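3-deoxy-manno-octulosonate cytidylyltransferase (Escherichia coli, PDB 1H7E) catalyses the transfer of a cytidylyl group from CTP to the eight-carbon sugar KDO, releasing diphosphate and probably activating the sugar for incorporation into bacterial lipopolysaccharide. Local coordinates at residues Leu80-Asn94 with Gly174-Tyr186. Numbering follows the deposited sequence.
Sequences LVEVMHKVEADIYIN and GIYAYRRDVLQNY
Y92 and Y178 form a hydrogen-bonded antiparallel pair where strands 91-94 and 169-179 run side by side in the central mixed sheet of this GT-A-type cytidylyltransferase. Strand 3-8 flanks 91-94 on its other edge. Y92 N gives to Y178 O at 2.9 Å, and Y178 N returns a bond to Y92 O. The N94-Y176 pair repeats this, with N94 N to Y176 O at 2.7 Å and Y176 N giving a longer bond to N94 O. Beyond the strand, R180 N at the start of helix 180-185 gives to D90 O at 3.0 Å. Helices 80-86 and 180-185 pack on the face carrying Y92 and Y178. There L183 CD1 lies 3.7 Å from Y92 CD1, and L80 CD2 meets the Y178 ring.

The R180 side chain reaches back to residues 84-92. Its CG is anti to the backbone N (chi1 -176°) and the chain stays extended to NE, which carries the guanidinium past A89 to M84 O. NH1 gives to M84 O at 3.2 Å, and water 1 also donates to that carbonyl. M84 SD sits over one guanidinium face. NH1 also makes a weak bond to Y92 OH, which lies in the guanidinium plane. A leucine in place of R180 would probably leave M84 O and Y92 OH without the NH1 donor, and M84 SD without its flat partner. The tyrosine hydroxyl spends its own proton on V87 O, at 2.6 Å and in the carbonyl plane.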
loop_
_atom_site.group_PDB
_atom_site.type_symbol
_atom_site.label_atom_id
_atom_site.label_comp_id
_atom_site.label_asym_id
_atom_site.label_seq_id
_atom_site.Cartn_x
_atom_site.Cartn_y
_atom_site.Cartn_z
ATOM N N LEU A 80 -24.150 -6.182 -4.546
ATOM C CA LEU A 80 -23.772 -6.604 -5.899
ATOM C C LEU A 80 -23.676 -8.142 -5.992
ATOM O O LEU A 80 -23.926 -8.710 -7.052
ATOM C CB LEU A 80 -22.436 -5.951 -6.318
ATOM C CG LEU A 80 -21.887 -6.143 -7.736
ATOM C CD1 LEU A 80 -22.835 -5.562 -8.756
ATOM C CD2 LEU A 80 -20.548 -5.454 -7.851
ATOM N N VAL A 81 -23.294 -8.808 -4.898
ATOM C CA VAL A 81 -23.192 -10.276 -4.871
ATOM C C VAL A 81 -24.596 -10.891 -5.052
ATOM O O VAL A 81 -24.782 -11.858 -5.806
ATOM C CB VAL A 81 -22.515 -10.780 -3.549
ATOM C CG1 VAL A 81 -22.677 -12.285 -3.378
ATOM C CG2 VAL A 81 -21.019 -10.448 -3.577
ATOM N N GLU A 82 -25.585 -10.293 -4.397
ATOM C CA GLU A 82 -26.950 -10.766 -4.539
ATOM C C GLU A 82 -27.419 -10.584 -5.990
ATOM O O GLU A 82 -28.076 -11.467 -6.536
ATOM C CB GLU A 82 -27.905 -10.038 -3.605
ATOM C CG GLU A 82 -29.323 -10.578 -3.720
ATOM C CD GLU A 82 -30.358 -9.774 -2.960
ATOM O OE1 GLU A 82 -29.995 -8.798 -2.265
ATOM O OE2 GLU A 82 -31.558 -10.122 -3.056
ATOM N N VAL A 83 -27.098 -9.444 -6.603
ATOM C CA VAL A 83 -27.492 -9.197 -7.985
ATOM C C VAL A 83 -26.816 -10.195 -8.921
ATOM O O VAL A 83 -27.426 -10.680 -9.882
ATOM C CB VAL A 83 -27.130 -7.744 -8.448
ATOM C CG1 VAL A 83 -27.359 -7.591 -9.960
ATOM C CG2 VAL A 83 -27.964 -6.730 -7.683
ATOM N N MET A 84 -25.551 -10.495 -8.641
ATOM C CA MET A 84 -24.755 -11.411 -9.455
ATOM C C MET A 84 -25.388 -12.799 -9.639
ATOM O O MET A 84 -25.292 -13.387 -10.710
ATOM C CB MET A 84 -23.341 -11.536 -8.865
ATOM C CG MET A 84 -22.414 -12.537 -9.556
ATOM S SD MET A 84 -22.538 -14.217 -8.877
ATOM C CE MET A 84 -22.130 -13.932 -7.111
ATOM N N HIS A 85 -25.999 -13.327 -8.586
ATOM C CA HIS A 85 -26.643 -14.646 -8.671
ATOM C C HIS A 85 -27.824 -14.691 -9.636
ATOM O O HIS A 85 -28.090 -15.729 -10.249
ATOM C CB HIS A 85 -27.120 -15.087 -7.303
ATOM C CG HIS A 85 -26.017 -15.530 -6.410
ATOM N ND1 HIS A 85 -25.172 -16.570 -6.735
ATOM C CD2 HIS A 85 -25.623 -15.084 -5.197
ATOM C CE1 HIS A 85 -24.303 -16.743 -5.754
ATOM N NE2 HIS A 85 -24.555 -15.855 -4.810
ATOM N N LYS A 86 -28.508 -13.555 -9.758
ATOM C CA LYS A 86 -29.670 -13.393 -10.624
ATOM C C LYS A 86 -29.408 -12.846 -12.012
ATOM O O LYS A 86 -30.111 -13.209 -12.943
ATOM C CB LYS A 86 -30.728 -12.545 -9.931
ATOM C CG LYS A 86 -31.342 -13.270 -8.769
ATOM C CD LYS A 86 -32.409 -12.462 -8.086
ATOM C CE LYS A 86 -33.085 -13.306 -7.023
ATOM N NZ LYS A 86 -34.180 -12.548 -6.395
ATOM N N VAL A 87 -28.431 -11.947 -12.151
ATOM C CA VAL A 87 -28.097 -11.362 -13.452
ATOM C C VAL A 87 -26.761 -11.915 -13.913
ATOM O O VAL A 87 -25.716 -11.611 -13.326
ATOM C CB VAL A 87 -28.009 -9.825 -13.370
ATOM C CG1 VAL A 87 -27.537 -9.247 -14.695
ATOM C CG2 VAL A 87 -29.348 -9.239 -12.971
ATOM N N GLU A 88 -26.785 -12.699 -14.991
ATOM C CA GLU A 88 -25.569 -13.305 -15.498
ATOM C C GLU A 88 -24.681 -12.364 -16.327
ATOM O O GLU A 88 -25.169 -11.641 -17.190
ATOM C CB GLU A 88 -25.911 -14.565 -16.294
ATOM C CG GLU A 88 -24.682 -15.284 -16.847
ATOM C CD GLU A 88 -25.020 -16.516 -17.666
ATOM O OE1 GLU A 88 -26.168 -16.621 -18.167
ATOM O OE2 GLU A 88 -24.125 -17.380 -17.814
ATOM N N ALA A 89 -23.374 -12.398 -16.060
ATOM C CA ALA A 89 -22.397 -11.578 -16.769
ATOM C C ALA A 89 -21.007 -12.068 -16.409
ATOM O O ALA A 89 -20.832 -12.803 -15.454
ATOM C CB ALA A 89 -22.552 -10.105 -16.387
ATOM N N ASP A 90 -20.034 -11.744 -17.243
ATOM C CA ASP A 90 -18.657 -12.123 -16.974
ATOM C C ASP A 90 -18.003 -10.974 -16.186
ATOM O O ASP A 90 -17.127 -11.210 -15.362
ATOM C CB ASP A 90 -17.904 -12.322 -18.283
ATOM C CG ASP A 90 -18.521 -13.409 -19.152
ATOM O OD1 ASP A 90 -18.765 -14.511 -18.622
ATOM O OD2 ASP A 90 -18.770 -13.163 -20.356
ATOM N N ILE A 91 -18.446 -9.742 -16.457
ATOM C CA ILE A 91 -17.908 -8.532 -15.816
ATOM C C ILE A 91 -19.014 -7.632 -15.298
ATOM O O ILE A 91 -19.920 -7.270 -16.047
ATOM C CB ILE A 91 -17.066 -7.705 -16.826
ATOM C CG1 ILE A 91 -15.846 -8.519 -17.285
ATOM C CG2 ILE A 91 -16.654 -6.360 -16.207
ATOM C CD1 ILE A 91 -15.168 -7.965 -18.508
ATOM N N TYR A 92 -18.945 -7.269 -14.019
ATOM C CA TYR A 92 -19.944 -6.399 -13.406
ATOM C C TYR A 92 -19.290 -5.078 -13.052
ATOM O O TYR A 92 -18.251 -5.054 -12.389
ATOM C CB TYR A 92 -20.484 -7.008 -12.114
ATOM C CG TYR A 92 -21.203 -8.325 -12.305
ATOM C CD1 TYR A 92 -20.491 -9.512 -12.411
ATOM C CD2 TYR A 92 -22.601 -8.372 -12.400
ATOM C CE1 TYR A 92 -21.151 -10.725 -12.614
ATOM C CE2 TYR A 92 -23.274 -9.578 -12.602
ATOM C CZ TYR A 92 -22.545 -10.744 -12.709
ATOM O OH TYR A 92 -23.183 -11.950 -12.908
ATOM N N ILE A 93 -19.900 -3.986 -13.482
ATOM C CA ILE A 93 -19.388 -2.648 -13.201
ATOM C C ILE A 93 -20.343 -2.038 -12.198
ATOM O O ILE A 93 -21.563 -2.026 -12.399
ATOM C CB ILE A 93 -19.336 -1.789 -14.476
ATOM C CG1 ILE A 93 -18.304 -2.366 -15.433
ATOM C CG2 ILE A 93 -19.004 -0.322 -14.136
ATOM C CD1 ILE A 93 -18.430 -1.832 -16.827
ATOM N N ASN A 94 -19.796 -1.556 -11.093
ATOM C CA ASN A 94 -20.608 -0.960 -10.049
ATOM C C ASN A 94 -20.410 0.549 -10.104
ATOM O O ASN A 94 -19.307 1.030 -9.864
ATOM C CB ASN A 94 -20.151 -1.504 -8.700
ATOM C CG ASN A 94 -21.222 -1.426 -7.638
ATOM O OD1 ASN A 94 -22.365 -1.843 -7.860
ATOM N ND2 ASN A 94 -20.850 -0.936 -6.453
ATOM N N GLY A 174 -14.596 6.001 -6.803
ATOM C CA GLY A 174 -15.348 4.805 -6.438
ATOM C C GLY A 174 -16.187 4.001 -7.411
ATOM O O GLY A 174 -17.287 3.573 -7.059
ATOM N N ILE A 175 -15.660 3.783 -8.611
ATOM C CA ILE A 175 -16.310 2.985 -9.658
ATOM C C ILE A 175 -15.445 1.748 -9.804
ATOM O O ILE A 175 -14.224 1.860 -9.968
ATOM C CB ILE A 175 -16.321 3.720 -10.991
ATOM C CG1 ILE A 175 -17.216 4.953 -10.870
ATOM C CG2 ILE A 175 -16.844 2.806 -12.088
ATOM C CD1 ILE A 175 -17.181 5.822 -12.078
ATOM N N TYR A 176 -16.079 0.576 -9.771
ATOM C CA TYR A 176 -15.356 -0.693 -9.856
ATOM C C TYR A 176 -15.875 -1.632 -10.934
ATOM O O TYR A 176 -17.057 -1.583 -11.270
ATOM C CB TYR A 176 -15.511 -1.462 -8.544
ATOM C CG TYR A 176 -14.973 -0.791 -7.307
ATOM C CD1 TYR A 176 -15.759 0.105 -6.580
ATOM C CD2 TYR A 176 -13.699 -1.098 -6.829
ATOM C CE1 TYR A 176 -15.287 0.679 -5.395
ATOM C CE2 TYR A 176 -13.215 -0.536 -5.645
ATOM C CZ TYR A 176 -14.012 0.343 -4.939
ATOM O OH TYR A 176 -13.557 0.866 -3.757
ATOM N N ALA A 177 -14.981 -2.463 -11.470
ATOM C CA ALA A 177 -15.327 -3.516 -12.438
ATOM C C ALA A 177 -14.830 -4.801 -11.753
ATOM O O ALA A 177 -13.673 -4.882 -11.321
ATOM C CB ALA A 177 -14.616 -3.319 -13.773
ATOM N N TYR A 178 -15.713 -5.782 -11.605
ATOM C CA TYR A 178 -15.361 -7.046 -10.967
ATOM C C TYR A 178 -15.604 -8.197 -11.901
ATOM O O TYR A 178 -16.616 -8.220 -12.581
ATOM C CB TYR A 178 -16.261 -7.340 -9.762
ATOM C CG TYR A 178 -16.230 -6.331 -8.653
ATOM C CD1 TYR A 178 -15.325 -6.459 -7.595
ATOM C CD2 TYR A 178 -17.139 -5.284 -8.620
ATOM C CE1 TYR A 178 -15.338 -5.575 -6.531
ATOM C CE2 TYR A 178 -17.153 -4.383 -7.548
ATOM C CZ TYR A 178 -16.250 -4.545 -6.513
ATOM O OH TYR A 178 -16.272 -3.689 -5.444
ATOM N N ARG A 179 -14.682 -9.149 -11.916
ATOM C CA ARG A 179 -14.835 -10.382 -12.679
ATOM C C ARG A 179 -15.867 -11.199 -11.858
ATOM O O ARG A 179 -15.944 -11.074 -10.620
ATOM C CB ARG A 179 -13.516 -11.146 -12.698
ATOM C CG ARG A 179 -13.162 -11.732 -14.012
ATOM C CD ARG A 179 -12.109 -10.892 -14.654
ATOM N NE ARG A 179 -12.209 -10.935 -16.107
ATOM C CZ ARG A 179 -11.516 -10.151 -16.927
ATOM N NH1 ARG A 179 -10.656 -9.255 -16.431
ATOM N NH2 ARG A 179 -11.710 -10.241 -18.243
ATOM N N ARG A 180 -16.667 -12.020 -12.539
ATOM C CA ARG A 180 -17.686 -12.832 -11.874
ATOM C C ARG A 180 -17.142 -13.711 -10.733
ATOM O O ARG A 180 -17.734 -13.772 -9.642
ATOM C CB ARG A 180 -18.416 -13.700 -12.921
ATOM C CG ARG A 180 -19.571 -14.514 -12.360
ATOM C CD ARG A 180 -20.365 -15.226 -13.468
ATOM N NE ARG A 180 -21.322 -16.177 -12.902
ATOM C CZ ARG A 180 -22.564 -15.888 -12.515
ATOM N NH1 ARG A 180 -23.055 -14.668 -12.639
ATOM N NH2 ARG A 180 -23.299 -16.820 -11.918
ATOM N N ASP A 181 -16.014 -14.372 -10.964
ATOM C CA ASP A 181 -15.453 -15.252 -9.936
ATOM C C ASP A 181 -15.060 -14.551 -8.636
ATOM O O ASP A 181 -15.066 -15.179 -7.579
ATOM C CB ASP A 181 -14.297 -16.099 -10.482
ATOM C CG ASP A 181 -13.177 -15.263 -11.068
ATOM O OD1 ASP A 181 -12.937 -15.352 -12.288
ATOM O OD2 ASP A 181 -12.512 -14.529 -10.308
ATOM N N VAL A 182 -14.782 -13.245 -8.690
ATOM C CA VAL A 182 -14.437 -12.506 -7.471
ATOM C C VAL A 182 -15.670 -12.361 -6.596
ATOM O O VAL A 182 -15.617 -12.572 -5.383
ATOM C CB VAL A 182 -13.860 -11.098 -7.786
ATOM C CG1 VAL A 182 -13.629 -10.318 -6.490
ATOM C CG2 VAL A 182 -12.548 -11.241 -8.537
ATOM N N LEU A 183 -16.798 -12.053 -7.232
ATOM C CA LEU A 183 -18.052 -11.881 -6.526
ATOM C C LEU A 183 -18.591 -13.206 -5.972
ATOM O O LEU A 183 -19.192 -13.214 -4.897
ATOM C CB LEU A 183 -19.074 -11.198 -7.432
ATOM C CG LEU A 183 -18.708 -9.756 -7.834
ATOM C CD1 LEU A 183 -19.695 -9.257 -8.851
ATOM C CD2 LEU A 183 -18.699 -8.831 -6.614
ATOM N N GLN A 184 -18.330 -14.312 -6.669
ATOM C CA GLN A 184 -18.779 -15.643 -6.212
ATOM C C GLN A 184 -18.063 -16.087 -4.943
ATOM O O GLN A 184 -18.619 -16.828 -4.125
ATOM C CB GLN A 184 -18.542 -16.705 -7.281
ATOM C CG GLN A 184 -19.440 -16.546 -8.486
ATOM C CD GLN A 184 -19.187 -17.580 -9.556
ATOM O OE1 GLN A 184 -18.085 -17.683 -10.091
ATOM N NE2 GLN A 184 -20.221 -18.330 -9.901
ATOM N N ASN A 185 -16.815 -15.651 -4.797
ATOM C CA ASN A 185 -16.000 -15.994 -3.637
ATOM C C ASN A 185 -15.927 -14.887 -2.583
ATOM O O ASN A 185 -15.317 -15.077 -1.534
ATOM C CB ASN A 185 -14.571 -16.334 -4.087
ATOM C CG ASN A 185 -14.519 -17.534 -5.004
ATOM O OD1 ASN A 185 -15.180 -18.547 -4.757
ATOM N ND2 ASN A 185 -13.737 -17.428 -6.077
ATOM N N TYR A 186 -16.625 -13.783 -2.817
ATOM C CA TYR A 186 -16.564 -12.639 -1.926
ATOM C C TYR A 186 -17.041 -12.801 -0.510
ATOM O O TYR A 186 -16.380 -12.318 0.406
ATOM C CB TYR A 186 -17.262 -11.418 -2.531
ATOM C CG TYR A 186 -17.022 -10.142 -1.742
ATOM C CD1 TYR A 186 -15.826 -9.409 -1.885
ATOM C CD2 TYR A 186 -17.976 -9.672 -0.843
ATOM C CE1 TYR A 186 -15.601 -8.233 -1.141
ATOM C CE2 TYR A 186 -17.761 -8.502 -0.098
ATOM C CZ TYR A 186 -16.578 -7.793 -0.253
ATOM O OH TYR A 186 -16.416 -6.644 0.474
HETATM O O HOH W 1 -25.645 -15.487 -12.745
HETATM O O HOH W 2 -21.826 -16.495 -3.478
#